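Local coordinates for putative cytoplasmic protein (Salmonella enterica subsp. enterica serovar Typhimurium, PDB 4IQN) that is of unknown function but belongs to the DUF5066 family and folds as a single chain around two small beta sheets, at residues A[39-44]-A[137-142]; A[85-90]-A[124-129]; A[47-52]-A[147-152]; A[117-122]-A[207-212]. All coordinates share one frame; numbering follows the deposited sequence.

How the interactions relate
All four contacts lie in one chain. Interactions 1, 2 and 3 bring a small mixed sheet of strands 48-49, 36-38 and 86-87, with its loops, against an antiparallel sheet of strands 124-128, 135-140, 151-155 and 158-161; their centres are 8 to 10 Å apart. Interaction 2 is nested along the chain inside the loops closed by 1 and 3, which themselves cross. Interaction 4 is a loop-loop contact beside them and more peripheral, its centre about 16 Å from that of interaction 2 and 11 Å from that of interaction 1, which it meets through Glu210. The crossed order ties early, middle and late chain into one body.

Interaction 1 of 4, residues A[39-44]-A[137-142]; sequences KYRDPQ and FIYITE
Lys39 and Arg41 reach from the loop after strand 36-38 to Tyr139-Glu142, where Ile140 is the centre of an inverse gamma turn. From CB, the Lys39 chain leaves with CG anti to the backbone N (chi1 179°), and CG lies 3.6 Å above the plane of the Tyr40 ring, toward its rim. CD then approaches the turn, and CE makes the close contact, 3.4 Å from Thr141 O. At the tip, NZ forms a salt bridge with Glu142 OE2; at 3.4 Å its hydrogen bond is weak, and Glu142 is exposed.

The backbones are joined less directly. Lys39 O and Ile140 O face each other at 3.5 Å, and one water donates to both, 2.7 Å from Lys39 O and 2.8 Å from Ile140 O, so two acceptors that cannot bond each other are both satisfied.

Deeper in, Arg41 crosses Tyr139 with guanidinium and ring planes 66° apart. Glu210 fixes both polar ends, its OE2 taking a salt bridge from Arg41 NH2 and a hydrogen bond from Tyr139 OH, while Arg41 NH2 also reaches Pro123 O. Tyr139 CE1 comes to the edge of the guanidinium, near its plane, 4.1 Å from Arg41 NH2.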
# COMPACT_ATOMS: atom_id res chain seq x y z
N LYS A 39 11.69 -7.13 2.56
CA LYS A 39 12.17 -6.20 1.54
C LYS A 39 11.68 -6.57 0.14
O LYS A 39 11.47 -5.67 -0.70
CB LYS A 39 13.70 -6.15 1.57
CG LYS A 39 14.42 -5.26 0.57
CD LYS A 39 14.22 -3.76 0.80
CE LYS A 39 14.97 -2.88 -0.22
NZ LYS A 39 16.40 -2.69 0.10
N TYR A 40 11.51 -7.86 -0.12
CA TYR A 40 11.23 -8.35 -1.47
C TYR A 40 9.92 -9.11 -1.56
O TYR A 40 9.41 -9.64 -0.58
CB TYR A 40 12.38 -9.24 -1.95
CG TYR A 40 13.71 -8.50 -2.03
CD1 TYR A 40 13.93 -7.59 -3.01
CD2 TYR A 40 14.73 -8.71 -1.07
CE1 TYR A 40 15.11 -6.88 -3.10
CE2 TYR A 40 15.93 -8.01 -1.16
CZ TYR A 40 16.10 -7.09 -2.19
OH TYR A 40 17.23 -6.36 -2.33
N ARG A 41 9.36 -9.13 -2.77
CA ARG A 41 8.17 -9.89 -3.02
C ARG A 41 8.37 -11.41 -2.88
O ARG A 41 7.48 -12.15 -2.46
CB ARG A 41 7.65 -9.57 -4.41
CG ARG A 41 6.24 -10.09 -4.53
CD ARG A 41 5.28 -9.15 -5.16
NE ARG A 41 5.71 -7.77 -5.21
CZ ARG A 41 5.50 -6.99 -6.26
NH1 ARG A 41 4.84 -7.46 -7.32
NH2 ARG A 41 5.95 -5.76 -6.25
N ASP A 42 9.54 -11.86 -3.29
CA ASP A 42 9.91 -13.30 -3.21
C ASP A 42 9.73 -13.87 -1.79
O ASP A 42 10.49 -13.52 -0.88
CB ASP A 42 11.33 -13.46 -3.74
CG ASP A 42 11.93 -14.85 -3.52
OD1 ASP A 42 11.18 -15.81 -3.16
OD2 ASP A 42 13.18 -14.94 -3.75
N PRO A 43 8.74 -14.75 -1.59
CA PRO A 43 8.49 -15.26 -0.23
C PRO A 43 9.68 -15.99 0.41
O PRO A 43 9.79 -16.03 1.64
CB PRO A 43 7.30 -16.21 -0.44
CG PRO A 43 6.64 -15.70 -1.70
CD PRO A 43 7.79 -15.33 -2.56
N GLN A 44 10.58 -16.54 -0.41
CA GLN A 44 11.73 -17.30 0.14
C GLN A 44 12.88 -16.37 0.55
O GLN A 44 13.84 -16.81 1.17
CB GLN A 44 12.28 -18.37 -0.84
CG GLN A 44 11.24 -19.18 -1.60
CD GLN A 44 10.30 -19.95 -0.69
OE1 GLN A 44 9.13 -19.59 -0.52
NE2 GLN A 44 10.82 -21.00 -0.08
N PHE A 137 -1.17 0.09 -2.58
CA PHE A 137 -0.07 -0.64 -1.93
C PHE A 137 0.99 0.35 -1.50
O PHE A 137 1.23 1.36 -2.15
CB PHE A 137 0.61 -1.64 -2.87
CG PHE A 137 -0.31 -2.51 -3.65
CD1 PHE A 137 -0.70 -3.75 -3.17
CD2 PHE A 137 -0.76 -2.13 -4.89
CE1 PHE A 137 -1.55 -4.57 -3.88
CE2 PHE A 137 -1.58 -2.94 -5.62
CZ PHE A 137 -2.00 -4.16 -5.12
N ILE A 138 1.65 0.05 -0.40
CA ILE A 138 2.87 0.67 -0.08
C ILE A 138 3.94 -0.13 -0.82
O ILE A 138 3.99 -1.38 -0.70
CB ILE A 138 3.13 0.72 1.44
CG1 ILE A 138 1.93 1.28 2.21
CG2 ILE A 138 4.33 1.58 1.72
CD1 ILE A 138 2.18 1.28 3.72
N TYR A 139 4.77 0.58 -1.56
CA TYR A 139 5.76 -0.03 -2.46
C TYR A 139 7.09 -0.03 -1.74
O TYR A 139 7.71 1.02 -1.59
CB TYR A 139 5.86 0.82 -3.76
CG TYR A 139 6.33 0.07 -4.97
CD1 TYR A 139 5.60 -0.99 -5.50
CD2 TYR A 139 7.51 0.44 -5.63
CE1 TYR A 139 6.04 -1.69 -6.63
CE2 TYR A 139 7.95 -0.27 -6.77
CZ TYR A 139 7.21 -1.33 -7.26
OH TYR A 139 7.65 -2.03 -8.40
N ILE A 140 7.52 -1.22 -1.27
CA ILE A 140 8.64 -1.28 -0.34
C ILE A 140 9.99 -1.30 -1.09
O ILE A 140 10.54 -2.35 -1.36
CB ILE A 140 8.51 -2.50 0.56
CG1 ILE A 140 7.15 -2.56 1.24
CG2 ILE A 140 9.64 -2.53 1.61
CD1 ILE A 140 6.77 -1.37 2.12
N THR A 141 10.48 -0.12 -1.45
CA THR A 141 11.73 0.04 -2.14
C THR A 141 12.67 0.72 -1.17
O THR A 141 13.32 0.04 -0.37
CB THR A 141 11.56 0.83 -3.44
OG1 THR A 141 10.77 1.98 -3.16
CG2 THR A 141 10.83 -0.01 -4.46
N GLU A 142 12.70 2.04 -1.17
CA GLU A 142 13.64 2.79 -0.33
C GLU A 142 12.82 3.88 0.34
O GLU A 142 11.92 4.44 -0.29
CB GLU A 142 14.79 3.41 -1.14
CG GLU A 142 15.66 2.44 -1.92
CD GLU A 142 16.46 1.49 -1.01
OE1 GLU A 142 16.75 1.87 0.14
OE2 GLU A 142 16.79 0.34 -1.44
O HOH W 1 12.71 -3.85 -2.25

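Interaction 2 of 4, residues A[85-90]-A[124-129]; sequences GVIHSY and ALIRID
Ser89 and Tyr90 bond to Leu125 on strand 124-128, joining the chain just beyond strand 86-87, an outermost strand of the mixed sheet, to an outermost strand of the antiparallel one. The touching parts run 81° apart: the chain leaving strand 86-87 crosses strand 124-128, stitched to it by two bonds, and no continuous strand pairing develops.

The tight part lies at Ser89, Tyr90, Leu125 and Arg127. With OG anti to its backbone N (chi1 -179°), Ser89 accepts from Leu125 N at 3.0 Å and itself donates to Tyr90 O, so one hydroxyl bridges both segments; its CB and OG also rest on Ala124 CB. The next bond runs the other way, from Tyr90 N to Leu125 O at 2.9 Å. The Tyr90 ring then lies flat against the root of the Arg127 side chain: Arg127 CB sits over the centre of one face, 3.7 Å from the centroid, a CH-pi contact. Arg127 CG and CD continue past CZ and CE2, and the guanidinium plane stands 88° from the ring. Glu95 OE2 takes both Tyr90 OH and Arg127 NE, holding the two polar ends together at the partly exposed side.

Toward Ile87 the segments are joined more loosely. Ile87 and Ile126, both buried, come nearest at Ile87 CG2 and Ile126 CG1, 4.3 Å apart. Between them and the Ser89-Tyr90 bonds, a water donates to His88 O and to Leu125 O, 2.8 Å from each; Leu125 O thus receives both this water and Tyr90 N.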
# COMPACT_ATOMS: atom_id res chain seq x y z
N GLY A 85 7.12 -10.59 14.33
CA GLY A 85 6.79 -9.20 13.98
C GLY A 85 7.14 -8.77 12.56
O GLY A 85 7.14 -7.58 12.26
N VAL A 86 7.43 -9.73 11.69
CA VAL A 86 7.76 -9.42 10.32
C VAL A 86 6.48 -9.40 9.49
O VAL A 86 5.74 -10.37 9.49
CB VAL A 86 8.75 -10.45 9.71
CG1 VAL A 86 9.02 -10.15 8.24
CG2 VAL A 86 10.06 -10.45 10.49
N ILE A 87 6.26 -8.29 8.77
CA ILE A 87 5.17 -8.19 7.80
C ILE A 87 5.64 -8.84 6.51
O ILE A 87 6.55 -8.35 5.86
CB ILE A 87 4.81 -6.72 7.51
CG1 ILE A 87 4.37 -6.01 8.81
CG2 ILE A 87 3.72 -6.66 6.46
CD1 ILE A 87 4.19 -4.50 8.71
N HIS A 88 5.02 -9.97 6.15
CA HIS A 88 5.36 -10.68 4.91
C HIS A 88 4.75 -9.90 3.73
O HIS A 88 3.78 -9.19 3.91
CB HIS A 88 4.85 -12.11 4.96
CG HIS A 88 5.62 -12.97 5.92
ND1 HIS A 88 6.36 -14.06 5.51
CD2 HIS A 88 5.82 -12.87 7.25
CE1 HIS A 88 6.95 -14.60 6.56
NE2 HIS A 88 6.64 -13.89 7.63
N SER A 89 5.38 -10.01 2.58
CA SER A 89 4.92 -9.30 1.40
C SER A 89 3.54 -9.77 0.97
O SER A 89 3.16 -10.92 1.09
CB SER A 89 5.94 -9.37 0.22
OG SER A 89 5.44 -8.62 -0.91
N TYR A 90 2.79 -8.83 0.40
CA TYR A 90 1.56 -9.14 -0.27
C TYR A 90 1.92 -9.30 -1.74
O TYR A 90 2.89 -8.72 -2.22
CB TYR A 90 0.64 -7.93 -0.11
CG TYR A 90 -0.78 -8.09 -0.52
CD1 TYR A 90 -1.74 -8.57 0.38
CD2 TYR A 90 -1.21 -7.72 -1.83
CE1 TYR A 90 -3.07 -8.70 0.01
CE2 TYR A 90 -2.52 -7.87 -2.20
CZ TYR A 90 -3.44 -8.33 -1.27
OH TYR A 90 -4.74 -8.45 -1.58
N ALA A 124 8.78 -5.81 -2.08
CA ALA A 124 7.61 -6.17 -1.27
C ALA A 124 6.50 -5.17 -1.42
O ALA A 124 6.77 -4.04 -1.79
CB ALA A 124 7.98 -6.28 0.20
N LEU A 125 5.28 -5.59 -1.10
CA LEU A 125 4.10 -4.73 -1.09
C LEU A 125 3.40 -4.88 0.24
O LEU A 125 3.34 -5.96 0.78
CB LEU A 125 3.09 -5.12 -2.19
CG LEU A 125 3.63 -5.11 -3.61
CD1 LEU A 125 2.65 -5.74 -4.59
CD2 LEU A 125 3.94 -3.68 -4.00
N ILE A 126 2.86 -3.78 0.74
CA ILE A 126 1.93 -3.79 1.85
C ILE A 126 0.61 -3.32 1.31
O ILE A 126 0.52 -2.20 0.76
CB ILE A 126 2.38 -2.88 3.01
CG1 ILE A 126 3.67 -3.39 3.68
CG2 ILE A 126 1.29 -2.78 4.07
CD1 ILE A 126 4.17 -2.46 4.78
N ARG A 127 -0.43 -4.13 1.48
CA ARG A 127 -1.76 -3.76 0.96
C ARG A 127 -2.40 -2.75 1.88
O ARG A 127 -2.39 -2.90 3.10
CB ARG A 127 -2.66 -4.99 0.87
CG ARG A 127 -4.02 -4.83 0.21
CD ARG A 127 -3.91 -4.35 -1.21
NE ARG A 127 -5.07 -4.79 -1.98
CZ ARG A 127 -6.18 -4.07 -2.17
NH1 ARG A 127 -6.32 -2.84 -1.68
NH2 ARG A 127 -7.14 -4.61 -2.89
N ILE A 128 -2.97 -1.71 1.29
CA ILE A 128 -3.76 -0.68 2.02
C ILE A 128 -5.21 -0.82 1.58
O ILE A 128 -5.50 -0.98 0.39
CB ILE A 128 -3.25 0.73 1.68
CG1 ILE A 128 -1.83 0.94 2.19
CG2 ILE A 128 -4.20 1.84 2.20
CD1 ILE A 128 -1.67 0.97 3.70
N ASP A 129 -6.14 -0.77 2.53
CA ASP A 129 -7.55 -0.92 2.25
C ASP A 129 -8.06 0.43 1.74
O ASP A 129 -7.76 1.45 2.32
CB ASP A 129 -8.28 -1.37 3.48
CG ASP A 129 -7.74 -2.71 4.01
OD1 ASP A 129 -8.00 -3.74 3.33
OD2 ASP A 129 -7.02 -2.71 5.04
O HOH W 2 2.37 -6.88 3.25

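Interaction 3 of 4, residues A[47-52]-A[147-152]; sequences ETTELP and GEYPIA
Tyr149 reaches across to Thr49, Glu50 and Pro52, linking the chain that leaves strand 48-49 of the mixed sheet to the loop leading into strand 151-155 of the antiparallel one. It is a buried junction between two sheets, in which the touching parts run 97° apart.

One conventional hydrogen bond spans it. Tyr149 OH donates to Glu50 O at 2.7 Å, approaching in the carbonyl plane with a C=O...donor angle of 149°; the acceptor lies at the edge of the Tyr149 ring, in its plane. A weaker polar contact is made by the backbone, a bent CA-H...O contact from Pro52 CA to Gly147 O, 3.2 Å long with 125° at the hydrogen. Just past it, Gly147 pairs through its backbone with Glu53.

Apolar packing falls to Pro52, whose ring crosses Tyr149 at about a right angle and lays CD against the ring edge, 3.8 Å from Tyr149 CD2.

Two contacts are mixed, carbon against oxygen. Thr49 meets the phenol tip to tip, its CG2 lying 3.3 Å from Tyr149 OH. The other is that of Glu148. Its CG lies beside the backbone N (chi1 -63°), and a bend at chi2 follows; Ser54 OG binds OE1, and that same oxygen lies 3.6 Å from Pro52 CB.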
# COMPACT_ATOMS: atom_id res chain seq x y z
N GLU A 47 15.13 -11.30 3.77
CA GLU A 47 15.65 -9.99 4.09
C GLU A 47 14.52 -9.08 4.48
O GLU A 47 13.48 -9.06 3.83
CB GLU A 47 16.48 -9.40 2.96
CG GLU A 47 17.08 -8.03 3.30
CD GLU A 47 18.05 -7.50 2.24
OE1 GLU A 47 18.37 -8.26 1.28
OE2 GLU A 47 18.49 -6.33 2.36
N THR A 48 14.73 -8.30 5.53
CA THR A 48 13.71 -7.35 5.99
C THR A 48 14.28 -5.94 5.97
O THR A 48 15.51 -5.74 5.80
CB THR A 48 13.23 -7.69 7.41
OG1 THR A 48 14.32 -7.52 8.31
CG2 THR A 48 12.74 -9.13 7.52
N THR A 49 13.38 -4.97 6.13
CA THR A 49 13.73 -3.57 6.16
C THR A 49 12.73 -2.85 7.07
O THR A 49 11.87 -3.50 7.69
CB THR A 49 13.74 -3.00 4.73
OG1 THR A 49 14.32 -1.70 4.74
CG2 THR A 49 12.30 -2.95 4.11
N GLU A 50 12.83 -1.52 7.15
CA GLU A 50 12.02 -0.71 8.10
C GLU A 50 10.62 -0.42 7.58
O GLU A 50 10.43 -0.25 6.35
CB GLU A 50 12.71 0.63 8.40
CG GLU A 50 14.02 0.53 9.19
CD GLU A 50 15.23 0.14 8.34
OE1 GLU A 50 15.32 0.52 7.14
OE2 GLU A 50 16.12 -0.56 8.90
N LEU A 51 9.67 -0.34 8.50
CA LEU A 51 8.33 0.15 8.17
C LEU A 51 8.42 1.64 7.85
O LEU A 51 9.36 2.32 8.32
CB LEU A 51 7.35 -0.04 9.33
CG LEU A 51 6.53 -1.30 9.35
CD1 LEU A 51 7.43 -2.51 9.51
CD2 LEU A 51 5.52 -1.24 10.46
N PRO A 52 7.46 2.16 7.05
CA PRO A 52 7.43 3.60 6.93
C PRO A 52 6.89 4.24 8.21
O PRO A 52 6.05 3.63 8.89
CB PRO A 52 6.47 3.84 5.76
CG PRO A 52 5.54 2.66 5.79
CD PRO A 52 6.40 1.50 6.30
N GLY A 147 11.05 9.23 5.87
CA GLY A 147 10.85 7.84 6.28
C GLY A 147 9.66 7.15 5.64
O GLY A 147 9.07 6.27 6.25
N GLU A 148 9.28 7.58 4.43
CA GLU A 148 8.14 7.03 3.73
C GLU A 148 8.55 6.26 2.48
O GLU A 148 9.56 6.56 1.88
CB GLU A 148 7.16 8.15 3.32
CG GLU A 148 6.58 8.85 4.53
CD GLU A 148 5.69 7.95 5.42
OE1 GLU A 148 4.99 7.04 4.87
OE2 GLU A 148 5.69 8.17 6.67
N TYR A 149 7.72 5.30 2.11
CA TYR A 149 7.82 4.61 0.84
C TYR A 149 6.76 5.16 -0.13
O TYR A 149 5.76 5.74 0.30
CB TYR A 149 7.55 3.13 0.99
CG TYR A 149 8.59 2.38 1.77
CD1 TYR A 149 9.83 2.14 1.25
CD2 TYR A 149 8.29 1.90 3.06
CE1 TYR A 149 10.77 1.40 1.98
CE2 TYR A 149 9.23 1.21 3.80
CZ TYR A 149 10.47 0.96 3.24
OH TYR A 149 11.43 0.27 3.91
N PRO A 150 6.93 4.91 -1.42
CA PRO A 150 5.86 5.36 -2.35
C PRO A 150 4.57 4.55 -2.22
O PRO A 150 4.56 3.46 -1.63
CB PRO A 150 6.46 5.11 -3.73
CG PRO A 150 7.89 4.80 -3.52
CD PRO A 150 8.03 4.27 -2.13
N ILE A 151 3.48 5.08 -2.77
CA ILE A 151 2.25 4.35 -2.95
C ILE A 151 2.16 3.89 -4.41
O ILE A 151 2.53 4.64 -5.33
CB ILE A 151 1.06 5.25 -2.62
CG1 ILE A 151 1.09 5.57 -1.11
CG2 ILE A 151 -0.28 4.63 -3.04
CD1 ILE A 151 0.73 4.38 -0.24
N ALA A 152 1.69 2.67 -4.61
CA ALA A 152 1.34 2.15 -5.93
C ALA A 152 -0.16 1.92 -5.98
O ALA A 152 -0.79 1.61 -4.95
CB ALA A 152 2.08 0.88 -6.22

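Interaction 4 of 4, residues A[117-122]-A[207-212]; sequences SNDPRL and LDLEDY
Leu122 lays its CD2 methyl against the Glu210 carboxylate: CD2 is 3.3 Å from Glu210 OE2, 3.4 Å from CD and nearly as close to OE1. Polar partners hold this carboxylate in a buried place, Trp116 NE1 on OE1 and Tyr139 and Arg41 on OE2, so the leucine methyl packs on a group already fixed. CD2 also meets Leu209 CB, 3.7 Å away.

Leu209 itself points at 117-122, its CG anti to the carbonyl carbon (chi1 -56°), and puts its two methyls beside the Asp119 carboxylate. The two side chains cross obliquely, branch to branch: Leu209 CD1 lies 3.6 Å from Asp119 OD1, and CD2 is nearer OD2. CD1 also touches Arg121 CB at 3.9 Å, while the rest of the arginine leads away from the contact. Asp119 OD1 is held in place by Arg121 N, which meets it on the anti side.

Ser117 turns its side chain toward the facing loop, with CB 3.3 Å from Leu209 O. Its backbone supplies the hydrogen bond between the segments, Ser117 N to Asp211 O at 2.8 Å.

The arrangement is one of loop against loop, each bent by a type I beta turn, at Asp119 to Leu122 and at Leu207 to Glu210; in the first loop an ST turn at Ser117 runs into an Asx turn at Asp119.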
# COMPACT_ATOMS: atom_id res chain seq x y z
N SER A 117 3.93 -11.10 -12.40
CA SER A 117 5.36 -11.37 -12.48
C SER A 117 5.89 -11.82 -11.13
O SER A 117 5.43 -11.38 -10.09
CB SER A 117 6.10 -10.12 -12.89
OG SER A 117 7.51 -10.33 -12.87
N ASN A 118 6.84 -12.73 -11.17
CA ASN A 118 7.56 -13.16 -9.94
C ASN A 118 9.05 -12.87 -10.08
O ASN A 118 9.88 -13.55 -9.48
CB ASN A 118 7.33 -14.65 -9.66
CG ASN A 118 7.71 -15.57 -10.80
OD1 ASN A 118 8.22 -15.16 -11.85
ND2 ASN A 118 7.50 -16.84 -10.59
N ASP A 119 9.40 -11.88 -10.88
CA ASP A 119 10.80 -11.53 -11.06
C ASP A 119 11.47 -11.34 -9.68
O ASP A 119 10.89 -10.71 -8.80
CB ASP A 119 10.95 -10.28 -11.90
CG ASP A 119 12.39 -9.98 -12.25
OD1 ASP A 119 13.15 -9.47 -11.42
OD2 ASP A 119 12.76 -10.26 -13.39
N PRO A 120 12.67 -11.89 -9.49
CA PRO A 120 13.31 -11.86 -8.16
C PRO A 120 13.69 -10.46 -7.63
O PRO A 120 13.96 -10.31 -6.43
CB PRO A 120 14.55 -12.78 -8.36
CG PRO A 120 14.83 -12.73 -9.84
CD PRO A 120 13.45 -12.70 -10.44
N ARG A 121 13.74 -9.46 -8.52
CA ARG A 121 13.98 -8.08 -8.14
C ARG A 121 12.76 -7.37 -7.55
O ARG A 121 12.92 -6.30 -6.97
CB ARG A 121 14.54 -7.28 -9.33
CG ARG A 121 15.85 -7.88 -9.84
CD ARG A 121 16.63 -6.93 -10.76
NE ARG A 121 17.78 -7.62 -11.32
CZ ARG A 121 18.47 -7.26 -12.40
NH1 ARG A 121 18.14 -6.19 -13.08
NH2 ARG A 121 19.49 -7.99 -12.82
N LEU A 122 11.56 -7.94 -7.69
CA LEU A 122 10.33 -7.18 -7.33
C LEU A 122 10.34 -6.84 -5.83
O LEU A 122 10.74 -7.67 -5.01
CB LEU A 122 9.06 -7.93 -7.71
CG LEU A 122 8.72 -7.99 -9.21
CD1 LEU A 122 7.68 -9.09 -9.43
CD2 LEU A 122 8.22 -6.62 -9.70
N LEU A 207 9.37 -0.93 -11.56
CA LEU A 207 8.00 -0.76 -12.05
C LEU A 207 7.85 -1.40 -13.41
O LEU A 207 6.78 -1.92 -13.75
CB LEU A 207 7.60 0.72 -12.11
CG LEU A 207 7.50 1.30 -10.71
CD1 LEU A 207 7.77 2.80 -10.70
CD2 LEU A 207 6.16 0.93 -10.10
N ASP A 208 8.91 -1.34 -14.18
CA ASP A 208 8.91 -1.92 -15.51
C ASP A 208 8.68 -3.43 -15.45
O ASP A 208 8.22 -4.02 -16.42
CB ASP A 208 10.23 -1.56 -16.21
CG ASP A 208 10.25 -1.97 -17.64
OD1 ASP A 208 9.45 -1.44 -18.45
OD2 ASP A 208 11.08 -2.80 -17.97
N LEU A 209 8.98 -4.07 -14.31
CA LEU A 209 8.72 -5.50 -14.12
C LEU A 209 7.28 -5.85 -13.69
O LEU A 209 6.90 -7.03 -13.69
CB LEU A 209 9.71 -6.07 -13.07
CG LEU A 209 11.19 -5.84 -13.40
CD1 LEU A 209 12.10 -6.16 -12.22
CD2 LEU A 209 11.59 -6.62 -14.64
N GLU A 210 6.49 -4.86 -13.29
CA GLU A 210 5.12 -5.12 -12.78
C GLU A 210 4.13 -5.34 -13.93
O GLU A 210 3.60 -4.37 -14.51
CB GLU A 210 4.63 -3.93 -11.93
CG GLU A 210 5.54 -3.61 -10.73
CD GLU A 210 5.45 -4.58 -9.57
OE1 GLU A 210 4.72 -5.61 -9.66
OE2 GLU A 210 6.13 -4.28 -8.54
N ASP A 211 3.89 -6.57 -14.26
CA ASP A 211 2.93 -6.95 -15.32
C ASP A 211 2.61 -8.40 -15.09
O ASP A 211 3.24 -9.09 -14.24
CB ASP A 211 3.55 -6.72 -16.72
CG ASP A 211 2.48 -6.59 -17.86
OD1 ASP A 211 1.25 -6.73 -17.66
OD2 ASP A 211 2.90 -6.36 -19.00
N TYR A 212 1.62 -8.86 -15.83
CA TYR A 212 1.22 -10.24 -15.88
C TYR A 212 2.40 -11.08 -16.28
O TYR A 212 3.27 -10.67 -17.08
CB TYR A 212 0.07 -10.42 -16.89
CG TYR A 212 -1.22 -9.85 -16.38
CD1 TYR A 212 -2.07 -10.59 -15.56
CD2 TYR A 212 -1.60 -8.56 -16.72
CE1 TYR A 212 -3.24 -10.07 -15.07
CE2 TYR A 212 -2.78 -8.02 -16.24
CZ TYR A 212 -3.60 -8.77 -15.42
OH TYR A 212 -4.77 -8.25 -14.91